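Local coordinates for protein toluene, o-xylene monooxygenase oxygenase subunit (Pseudomonas stutzeri, PDB 2INC) that is a helical, ferritin-like subunit of the toluene/o-xylene monooxygenase oxygenase component, which as a whole probably hydroxylates aromatic rings using molecular oxygen, at residues Gln193-Leu198 with Pro221-Ala226; Asp184-Glu187 with Ala191-Gly194; Gln104-Glu109 with Glu238-Leu243; Arg167-Cys172 with Val176-Arg181. All blocks are in the same frame, centred on the assembly; numbering follows the deposited sequence.

How the contacts relate
All four contacts lie within the Methane/Phenol/Alkene Hydroxylase range, in the helical part of the chain. Contact 3 spans the longest stretch of sequence, from 104 to 243, and the other three fall between its two segments in the order contact 4, contact 2, contact 1. Contacts 1 and 2, with centres about 10 Å apart, share Gln193 and Gly194 on helix 190-202. Contacts 3 and 4 also touch, their centres about 15 Å apart, whereas contacts 1 and 3 have centres about 24 Å apart. Contact 1 sets helix on helix, contact 2 joins consecutive helices, contact 3 pairs two connections distant in sequence, and contact 4 lays a loop against the helix before it.

Contact 1: Gln193-Leu198 with Pro221-Ala226; sequences QGFREL and PAVEEA
Phe195 is the residue through which helix 190-202 meets Ala222, Val223 and Ala226 on helix 208-237, and its apolar contacts are made by the CE1, CZ and CE2 end of the ring, Val223 CG2 reaching CD2 too. Val223 CG2 comes to 3.6 Å from Phe195 CE2, approaching obliquely. This methyl, anti to the carbonyl carbon and beside the backbone N, is the branch of Val223 that touches the ring. Ala226 CB lies near the plane of the ring, at its edge, 3.8 Å from Phe195 CZ, and Ala222 CB is more distant, 4.1 Å from Phe195 CE2. The two alanines lie one turn apart, with the end of the ring set against both.

The two segments run almost antiparallel, at 155°, with axes 11.7 Å apart at closest approach. That separation is wide for helices packed directly, and the large ring bridges it, consistent with a bundle of the ferritin type. Leu124 of helix 121-138 and Ala292 of helix 274-299 also pack on Phe195, which therefore sits in a buried region shared by several helices.

A polar atom also meets the ring edge: Ala222 O lies 3.5 Å from Phe195 CZ, near the ring plane, while accepting the helical bond from Ala226 N. No hydrogen bond joins the segments. Their charged side chains are paired elsewhere: Arg196 with Glu200, Glu197 with Lys291 and Lys201, Glu224 with Arg258 and Lys220, and Glu225 with Lys251 and Arg258. Within helix 190-202, Arg196 NH1 reaches Gln193 OE1 in a weak bond of 3.4 Å, made in the plane of the guanidinium group.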
# COMPACT_ATOMS: atom_id res chain seq x y z
N GLN B 193 -10.10 -43.20 -19.64
CA GLN B 193 -10.19 -43.09 -21.08
C GLN B 193 -11.40 -42.30 -21.62
O GLN B 193 -11.27 -41.65 -22.66
CB GLN B 193 -10.04 -44.47 -21.73
CG GLN B 193 -8.59 -45.06 -21.71
CD GLN B 193 -7.54 -44.01 -21.54
OE1 GLN B 193 -7.17 -43.32 -22.52
NE2 GLN B 193 -7.03 -43.83 -20.29
N GLY B 194 -12.54 -42.34 -20.96
CA GLY B 194 -13.68 -41.46 -21.28
C GLY B 194 -13.20 -40.04 -21.19
O GLY B 194 -13.28 -39.32 -22.17
N PHE B 195 -12.71 -39.60 -20.02
CA PHE B 195 -12.17 -38.23 -19.91
C PHE B 195 -11.08 -37.85 -20.87
O PHE B 195 -11.05 -36.73 -21.40
CB PHE B 195 -11.68 -37.92 -18.48
CG PHE B 195 -12.84 -37.52 -17.55
CD1 PHE B 195 -13.17 -38.29 -16.44
CD2 PHE B 195 -13.65 -36.42 -17.89
CE1 PHE B 195 -14.30 -37.96 -15.65
CE2 PHE B 195 -14.73 -36.08 -17.12
CZ PHE B 195 -15.06 -36.87 -15.97
N ARG B 196 -10.14 -38.74 -21.09
CA ARG B 196 -9.03 -38.36 -21.94
C ARG B 196 -9.52 -38.17 -23.39
O ARG B 196 -9.09 -37.24 -24.07
CB ARG B 196 -8.00 -39.46 -21.86
CG ARG B 196 -6.64 -39.13 -22.45
CD ARG B 196 -5.82 -40.41 -22.43
NE ARG B 196 -4.74 -40.17 -23.32
CZ ARG B 196 -4.08 -41.04 -24.04
NH1 ARG B 196 -4.32 -42.35 -24.02
NH2 ARG B 196 -3.14 -40.53 -24.80
N GLU B 197 -10.36 -39.07 -23.89
CA GLU B 197 -10.94 -38.91 -25.23
C GLU B 197 -11.71 -37.62 -25.31
O GLU B 197 -11.53 -36.85 -26.26
CB GLU B 197 -11.87 -40.09 -25.59
CG GLU B 197 -12.53 -39.96 -26.98
CD GLU B 197 -13.25 -41.21 -27.45
OE1 GLU B 197 -13.44 -42.18 -26.67
OE2 GLU B 197 -13.68 -41.20 -28.61
N LEU B 198 -12.60 -37.38 -24.34
CA LEU B 198 -13.37 -36.15 -24.29
C LEU B 198 -12.48 -34.88 -24.37
O LEU B 198 -12.64 -34.04 -25.25
CB LEU B 198 -14.16 -36.12 -23.00
CG LEU B 198 -14.92 -34.81 -22.75
CD1 LEU B 198 -15.90 -34.38 -23.89
CD2 LEU B 198 -15.63 -34.88 -21.41
N PRO B 221 -18.46 -29.33 -16.35
CA PRO B 221 -19.38 -29.90 -15.34
C PRO B 221 -19.23 -31.41 -15.14
O PRO B 221 -19.38 -31.85 -14.02
CB PRO B 221 -20.78 -29.48 -15.85
CG PRO B 221 -20.45 -28.15 -16.63
CD PRO B 221 -19.19 -28.59 -17.40
N ALA B 222 -18.85 -32.17 -16.17
CA ALA B 222 -18.54 -33.60 -16.02
C ALA B 222 -17.30 -33.82 -15.17
O ALA B 222 -17.29 -34.70 -14.30
CB ALA B 222 -18.41 -34.31 -17.35
N VAL B 223 -16.22 -33.09 -15.44
CA VAL B 223 -15.00 -33.19 -14.62
C VAL B 223 -15.29 -32.82 -13.16
O VAL B 223 -14.86 -33.50 -12.21
CB VAL B 223 -13.87 -32.28 -15.16
CG1 VAL B 223 -12.68 -32.29 -14.18
CG2 VAL B 223 -13.44 -32.78 -16.51
N GLU B 224 -16.05 -31.75 -12.96
CA GLU B 224 -16.24 -31.23 -11.62
C GLU B 224 -17.10 -32.19 -10.82
O GLU B 224 -16.83 -32.41 -9.65
CB GLU B 224 -16.85 -29.84 -11.65
CG GLU B 224 -15.86 -28.81 -12.27
CD GLU B 224 -16.54 -27.64 -12.97
OE1 GLU B 224 -17.82 -27.49 -12.88
OE2 GLU B 224 -15.80 -26.86 -13.61
N GLU B 225 -18.12 -32.77 -11.45
CA GLU B 225 -19.00 -33.72 -10.74
C GLU B 225 -18.30 -35.05 -10.44
O GLU B 225 -18.38 -35.55 -9.32
CB GLU B 225 -20.36 -33.87 -11.44
CG GLU B 225 -21.24 -32.58 -11.41
CD GLU B 225 -21.37 -31.86 -10.04
OE1 GLU B 225 -21.70 -32.54 -9.02
OE2 GLU B 225 -21.19 -30.61 -9.97
N ALA B 226 -17.53 -35.57 -11.37
CA ALA B 226 -16.77 -36.78 -11.09
C ALA B 226 -15.65 -36.59 -10.07
O ALA B 226 -15.58 -37.29 -9.04
CB ALA B 226 -16.23 -37.39 -12.42

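Contact 2: Asp184-Glu187 with Ala191-Gly194; sequences DVWE and AWQG
Trp186 and Trp192 bring the two backbones closest, their CA atoms 5.8 Å apart, where helix 182-188 gives way to helix 190-202 after a very short connection. The two side chains run at about a right angle to each other, and their six-membered rings are inclined at 67° with centroids 5.8 Å apart, an oblique pairing that is neither stacked nor edge-to-face. Trp192 CE3 lies at the edge of Trp186, in its plane, and is 3.7 Å from Trp186 CZ3. The side chain of Trp186 starts out away from the other segment. With CG anti to the backbone N (chi1 169°), the indole nevertheless swings its benzo side back to the partner.

Val185 fills in beside the five-membered ring of Trp192: its CG1 lies 3.6 Å from Trp192 CD1, again at an oblique approach. Pro120 packs against both residues, and Trp192 NE1 donates to Arg116 O, which satisfies the indole N-H and ties it to the end of helix 108-117.

The polar link comes from the amide of Gln193. NE2 donates to Trp186 O over 2.9 Å, nearly straight at 170°. The acceptor lies in the amide plane of Gln193, although the nitrogen stands above the plane of the carbonyl. NE2 also donates to Asp189 O, while OE1 bonds to an aromatic side chain of another protein's chain. An early side chain of one helix thus binds a carbonyl near the end of the preceding helix, across a tight helix-to-helix junction beside a subunit interface of the oxygenase.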
# COMPACT_ATOMS: atom_id res chain seq x y z
N ASP B 184 1.04 -42.95 -16.96
CA ASP B 184 0.62 -44.25 -17.44
C ASP B 184 -0.82 -44.54 -17.03
O ASP B 184 -1.59 -45.15 -17.75
CB ASP B 184 1.56 -45.24 -16.86
CG ASP B 184 2.88 -45.23 -17.57
OD1 ASP B 184 2.90 -44.91 -18.80
OD2 ASP B 184 3.89 -45.57 -16.94
N VAL B 185 -1.19 -44.11 -15.85
CA VAL B 185 -2.61 -44.25 -15.46
C VAL B 185 -3.49 -43.41 -16.41
O VAL B 185 -4.42 -43.93 -17.01
CB VAL B 185 -2.83 -43.82 -14.00
CG1 VAL B 185 -4.29 -43.99 -13.60
CG2 VAL B 185 -2.02 -44.68 -13.08
N TRP B 186 -3.21 -42.10 -16.53
CA TRP B 186 -3.98 -41.22 -17.43
C TRP B 186 -4.05 -41.80 -18.87
O TRP B 186 -5.10 -41.79 -19.50
CB TRP B 186 -3.33 -39.83 -17.43
CG TRP B 186 -3.78 -38.84 -18.43
CD1 TRP B 186 -3.03 -38.33 -19.47
CD2 TRP B 186 -5.06 -38.19 -18.51
NE1 TRP B 186 -3.75 -37.42 -20.16
CE2 TRP B 186 -5.00 -37.30 -19.60
CE3 TRP B 186 -6.26 -38.32 -17.80
CZ2 TRP B 186 -6.07 -36.51 -19.99
CZ3 TRP B 186 -7.35 -37.51 -18.19
CH2 TRP B 186 -7.25 -36.63 -19.27
N GLU B 187 -2.90 -42.29 -19.37
CA GLU B 187 -2.88 -42.82 -20.75
C GLU B 187 -3.48 -44.20 -20.97
O GLU B 187 -3.96 -44.45 -22.08
CB GLU B 187 -1.44 -42.81 -21.26
CG GLU B 187 -0.96 -41.40 -21.52
CD GLU B 187 0.48 -41.36 -21.98
OE1 GLU B 187 1.03 -42.43 -22.19
OE2 GLU B 187 1.08 -40.28 -22.11
N ALA B 191 -10.44 -46.34 -16.54
CA ALA B 191 -11.25 -45.37 -15.76
C ALA B 191 -11.07 -43.96 -16.30
O ALA B 191 -11.99 -43.13 -16.16
CB ALA B 191 -10.90 -45.37 -14.28
N TRP B 192 -9.92 -43.70 -16.93
CA TRP B 192 -9.63 -42.32 -17.42
C TRP B 192 -9.81 -42.13 -18.92
O TRP B 192 -9.69 -40.99 -19.41
CB TRP B 192 -8.19 -41.97 -17.12
CG TRP B 192 -7.96 -41.70 -15.68
CD1 TRP B 192 -7.40 -42.56 -14.79
CD2 TRP B 192 -8.25 -40.49 -14.95
NE1 TRP B 192 -7.33 -41.97 -13.53
CE2 TRP B 192 -7.86 -40.71 -13.60
CE3 TRP B 192 -8.82 -39.25 -15.30
CZ2 TRP B 192 -7.99 -39.73 -12.60
CZ3 TRP B 192 -8.96 -38.26 -14.28
CH2 TRP B 192 -8.54 -38.52 -12.95
N GLN B 193 -10.10 -43.20 -19.64
CA GLN B 193 -10.19 -43.09 -21.08
C GLN B 193 -11.40 -42.30 -21.62
O GLN B 193 -11.27 -41.65 -22.66
CB GLN B 193 -10.04 -44.47 -21.73
CG GLN B 193 -8.59 -45.06 -21.71
CD GLN B 193 -7.54 -44.01 -21.54
OE1 GLN B 193 -7.17 -43.32 -22.52
NE2 GLN B 193 -7.03 -43.83 -20.29
N GLY B 194 -12.54 -42.34 -20.96
CA GLY B 194 -13.68 -41.46 -21.28
C GLY B 194 -13.20 -40.04 -21.19
O GLY B 194 -13.28 -39.32 -22.17

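Contact 3: Gln104-Glu109 with Glu238-Leu243; sequences QMLTRE and EGDTLL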
# COMPACT_ATOMS: atom_id res chain seq x y z
N GLN B 104 -0.76 -40.28 7.28
CA GLN B 104 -0.38 -41.51 8.02
C GLN B 104 -1.58 -42.30 8.51
O GLN B 104 -1.47 -43.49 8.74
CB GLN B 104 0.56 -41.16 9.20
CG GLN B 104 2.01 -40.71 8.80
CD GLN B 104 2.14 -39.27 8.15
OE1 GLN B 104 3.14 -38.99 7.46
NE2 GLN B 104 1.14 -38.39 8.38
N MET B 105 -2.73 -41.65 8.68
CA MET B 105 -3.93 -42.32 9.18
C MET B 105 -4.84 -42.90 8.09
O MET B 105 -5.82 -43.57 8.38
CB MET B 105 -4.77 -41.35 10.02
CG MET B 105 -4.00 -40.59 11.10
SD MET B 105 -3.37 -41.80 12.28
CE MET B 105 -4.88 -42.68 12.76
N LEU B 106 -4.58 -42.58 6.82
CA LEU B 106 -5.42 -43.13 5.73
C LEU B 106 -5.16 -44.63 5.59
O LEU B 106 -4.03 -45.08 5.85
CB LEU B 106 -5.04 -42.45 4.39
CG LEU B 106 -4.99 -40.91 4.31
CD1 LEU B 106 -4.32 -40.42 2.98
CD2 LEU B 106 -6.40 -40.36 4.50
N THR B 107 -6.17 -45.39 5.15
CA THR B 107 -5.96 -46.85 4.99
C THR B 107 -5.16 -47.20 3.73
O THR B 107 -5.09 -46.40 2.78
CB THR B 107 -7.27 -47.60 4.86
OG1 THR B 107 -7.95 -47.17 3.67
CG2 THR B 107 -8.17 -47.36 6.08
N ARG B 108 -4.60 -48.40 3.67
CA ARG B 108 -3.83 -48.79 2.49
C ARG B 108 -4.72 -48.76 1.24
O ARG B 108 -4.29 -48.34 0.15
CB ARG B 108 -3.24 -50.21 2.66
CG ARG B 108 -2.39 -50.66 1.46
CD ARG B 108 -1.26 -49.62 1.14
NE ARG B 108 -0.58 -49.87 -0.14
CZ ARG B 108 0.66 -49.49 -0.44
NH1 ARG B 108 1.41 -48.81 0.44
NH2 ARG B 108 1.16 -49.79 -1.64
N GLU B 109 -5.97 -49.22 1.41
CA GLU B 109 -6.92 -49.31 0.31
C GLU B 109 -7.26 -47.90 -0.25
O GLU B 109 -7.34 -47.71 -1.47
CB GLU B 109 -8.20 -50.01 0.76
CG GLU B 109 -8.01 -51.53 1.11
CD GLU B 109 -7.49 -51.84 2.57
OE1 GLU B 109 -7.34 -53.07 2.88
OE2 GLU B 109 -7.21 -50.91 3.39
N GLU B 238 -14.32 -41.92 3.52
CA GLU B 238 -13.22 -42.84 3.68
C GLU B 238 -12.17 -42.35 4.64
O GLU B 238 -11.10 -42.97 4.77
CB GLU B 238 -12.54 -43.11 2.33
CG GLU B 238 -13.30 -44.05 1.42
CD GLU B 238 -13.68 -45.34 2.11
OE1 GLU B 238 -12.78 -45.99 2.69
OE2 GLU B 238 -14.89 -45.67 2.09
N GLY B 239 -12.42 -41.22 5.30
CA GLY B 239 -11.47 -40.72 6.29
C GLY B 239 -10.51 -39.65 5.81
O GLY B 239 -9.76 -39.07 6.62
N ASP B 240 -10.56 -39.34 4.50
CA ASP B 240 -9.62 -38.38 3.91
C ASP B 240 -10.21 -37.00 4.08
O ASP B 240 -10.86 -36.48 3.17
CB ASP B 240 -9.36 -38.67 2.43
CG ASP B 240 -8.12 -37.95 1.89
OD1 ASP B 240 -7.75 -36.87 2.41
OD2 ASP B 240 -7.49 -38.47 0.96
N THR B 241 -10.01 -36.38 5.24
CA THR B 241 -10.68 -35.11 5.40
C THR B 241 -10.02 -34.03 4.53
O THR B 241 -10.72 -33.16 4.05
CB THR B 241 -10.97 -34.67 6.90
OG1 THR B 241 -10.37 -33.40 7.21
CG2 THR B 241 -10.58 -35.76 7.89
N LEU B 242 -8.71 -34.13 4.29
CA LEU B 242 -8.02 -33.12 3.49
C LEU B 242 -8.69 -33.07 2.10
O LEU B 242 -9.20 -32.03 1.67
CB LEU B 242 -6.49 -33.43 3.40
CG LEU B 242 -5.52 -32.32 3.00
CD1 LEU B 242 -4.16 -32.70 3.43
CD2 LEU B 242 -5.52 -32.25 1.51
N LEU B 243 -8.76 -34.21 1.41
CA LEU B 243 -9.27 -34.17 0.03
C LEU B 243 -10.75 -33.74 0.03
O LEU B 243 -11.21 -32.99 -0.84
CB LEU B 243 -9.07 -35.53 -0.66
CG LEU B 243 -9.53 -35.57 -2.14
CD1 LEU B 243 -9.02 -34.40 -2.97
CD2 LEU B 243 -9.16 -36.88 -2.71
O HOH W 1 -8.25 -43.60 4.64
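Leu106 and Asp240 meet obliquely where the chain enters two helices of the bundle: one N-cap, Thr107, lies beside the leucine, and the other is Asp240 itself. The touching branch of Leu106 is CD2. It sits 3.8 Å from Asp240 CA and 3.9 Å from Asp240 CG, so that the methyl rests against CA and the carboxylate carbon of Asp240, whose oxygens have other partners. The side chain of Leu106 does not set out toward the other segment. CG stands anti to the carbonyl carbon (chi1 -51°), and this carries CD2 across. Val111 of helix 108-117 packs against the same leucine.

Before Asp240 the chain has just left helix 208-237 through a Schellman motif at Gly239, whose positive phi suits glycine. Asp240 is then the centre of an inverse gamma turn, so a helix end, a turn and a helix start follow within a few residues. The carboxylate serves two donors on different oxygens: OD2 accepts from Trp110 NE1, which ties the aspartate to helix 108-117, and OD1 caps helix 241-268. Thr107 OG1 similarly caps its own helix by accepting from Trp110 N, so Trp110 bonds to both N-cap residues, through its backbone N to Thr107 and its indole N-H to Asp240.

No direct hydrogen bond crosses between the segments. A water molecule makes the link, accepting from Thr107 N at 2.8 Å and donating to Glu238 O at 2.9 Å. In the aspartate cap, Leu243 N reaches Asp240 OD1 over 3.0 Å, almost straight at 172°, from 58° out of the carboxylate plane.

Contact 4: Arg167-Cys172 with Val176-Arg181; sequences RELANC and VGFGKR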
# COMPACT_ATOMS: atom_id res chain seq x y z
N ARG B 167 3.31 -34.98 -4.17
CA ARG B 167 4.59 -35.07 -3.44
C ARG B 167 4.43 -35.48 -1.99
O ARG B 167 5.19 -36.30 -1.47
CB ARG B 167 5.30 -33.74 -3.40
CG ARG B 167 6.20 -33.48 -4.47
CD ARG B 167 7.67 -33.89 -4.10
NE ARG B 167 7.77 -35.30 -4.25
CZ ARG B 167 7.96 -35.99 -5.38
NH1 ARG B 167 7.93 -37.28 -5.24
NH2 ARG B 167 8.20 -35.45 -6.58
N GLU B 168 3.49 -34.89 -1.29
CA GLU B 168 3.26 -35.24 0.12
C GLU B 168 2.86 -36.69 0.28
O GLU B 168 3.36 -37.40 1.19
CB GLU B 168 2.16 -34.36 0.72
CG GLU B 168 2.59 -32.97 0.98
CD GLU B 168 1.82 -32.40 2.15
OE1 GLU B 168 2.46 -31.98 3.15
OE2 GLU B 168 0.56 -32.41 2.08
N LEU B 169 1.99 -37.16 -0.61
CA LEU B 169 1.67 -38.60 -0.69
C LEU B 169 2.86 -39.51 -0.99
O LEU B 169 3.04 -40.52 -0.30
CB LEU B 169 0.50 -38.85 -1.65
CG LEU B 169 -0.86 -38.30 -1.14
CD1 LEU B 169 -1.83 -38.25 -2.32
CD2 LEU B 169 -1.44 -39.16 0.01
N ALA B 170 3.68 -39.15 -1.98
CA ALA B 170 4.87 -39.91 -2.30
C ALA B 170 5.82 -39.95 -1.11
O ALA B 170 6.57 -40.93 -0.95
CB ALA B 170 5.58 -39.30 -3.44
N ASN B 171 5.89 -38.87 -0.34
CA ASN B 171 6.79 -38.87 0.82
C ASN B 171 6.24 -39.85 1.85
O ASN B 171 7.01 -40.59 2.46
CB ASN B 171 6.93 -37.48 1.44
CG ASN B 171 7.78 -36.56 0.62
OD1 ASN B 171 8.52 -36.98 -0.27
ND2 ASN B 171 7.69 -35.27 0.92
N CYS B 172 4.93 -39.84 2.06
CA CYS B 172 4.31 -40.72 3.04
C CYS B 172 4.33 -42.19 2.59
O CYS B 172 4.51 -43.10 3.41
CB CYS B 172 2.89 -40.26 3.33
SG CYS B 172 2.22 -40.91 4.91
N VAL B 176 4.29 -46.50 -3.50
CA VAL B 176 3.06 -46.51 -4.33
C VAL B 176 3.31 -46.01 -5.78
O VAL B 176 2.57 -46.37 -6.71
CB VAL B 176 1.93 -45.69 -3.62
CG1 VAL B 176 0.71 -45.55 -4.49
CG2 VAL B 176 1.54 -46.37 -2.31
N GLY B 177 4.38 -45.24 -5.97
CA GLY B 177 4.69 -44.60 -7.27
C GLY B 177 3.99 -43.25 -7.50
O GLY B 177 3.96 -42.75 -8.64
N PHE B 178 3.40 -42.66 -6.46
CA PHE B 178 2.89 -41.28 -6.58
C PHE B 178 3.96 -40.42 -7.24
O PHE B 178 5.12 -40.45 -6.83
CB PHE B 178 2.58 -40.69 -5.22
CG PHE B 178 1.40 -41.24 -4.57
CD1 PHE B 178 0.15 -40.98 -5.08
CD2 PHE B 178 1.52 -42.02 -3.40
CE1 PHE B 178 -1.00 -41.46 -4.45
CE2 PHE B 178 0.38 -42.49 -2.76
CZ PHE B 178 -0.88 -42.22 -3.28
N GLY B 179 3.56 -39.63 -8.23
CA GLY B 179 4.53 -38.76 -8.94
C GLY B 179 5.13 -39.43 -10.16
O GLY B 179 5.42 -38.76 -11.19
N LYS B 180 5.30 -40.76 -10.10
CA LYS B 180 5.94 -41.51 -11.18
C LYS B 180 4.93 -42.17 -12.11
O LYS B 180 5.14 -42.23 -13.31
CB LYS B 180 6.87 -42.56 -10.60
CG LYS B 180 8.12 -41.95 -10.06
CD LYS B 180 9.02 -42.99 -9.41
CE LYS B 180 10.08 -42.31 -8.57
NZ LYS B 180 10.60 -43.23 -7.50
N ARG B 181 3.81 -42.63 -11.57
CA ARG B 181 2.92 -43.45 -12.35
C ARG B 181 1.77 -42.77 -13.04
O ARG B 181 1.05 -43.43 -13.82
CB ARG B 181 2.36 -44.56 -11.47
CG ARG B 181 3.08 -45.79 -11.73
CD ARG B 181 4.12 -45.94 -10.73
NE ARG B 181 3.83 -47.16 -10.00
CZ ARG B 181 4.79 -47.95 -9.54
NH1 ARG B 181 6.07 -47.58 -9.72
NH2 ARG B 181 4.49 -49.08 -8.91
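A CH-pi contact between Leu169 and Phe178, backed by Ala170, holds the loop after helix 142-172 against the last turns of that helix. Leu169 CB lies 3.7 Å from the centroid of the Phe178 ring and 8° off the ring normal, so it stands almost squarely over one face. Leu169 CD1 spreads along the ring, 3.9 Å from Phe178 CE1. The opposite face is occupied by Val176 CG1, 3.5 Å above the ring plane and offset toward the rim, so the ring is sandwiched between a helix residue and a neighbour in its own loop.

Ala170 meets the root of this side chain: its CB is 3.8 Å from Phe178 CB and 3.6 Å from Phe178 O, where the two backbones come closest. The small side chain of Ala170 suits that close approach. With CG of Phe178 anti to the carbonyl carbon (chi1 -72°), the ring turns toward Leu169. The loop, which leads on to helix 182-188, makes a type II beta turn over Gly177-Lys180, with Gly179 at its third position taking positive phi.

The turn is fixed internally by Gly177 O, which accepts from Lys180 N at 2.8 Å and from Arg181 N at 2.9 Å. Thr119 packs on both Leu169 and Phe178, while Leu114 of helix 108-117 touches Leu169. Arg167, on helix 142-172, packs on an aromatic side chain of another protein's chain.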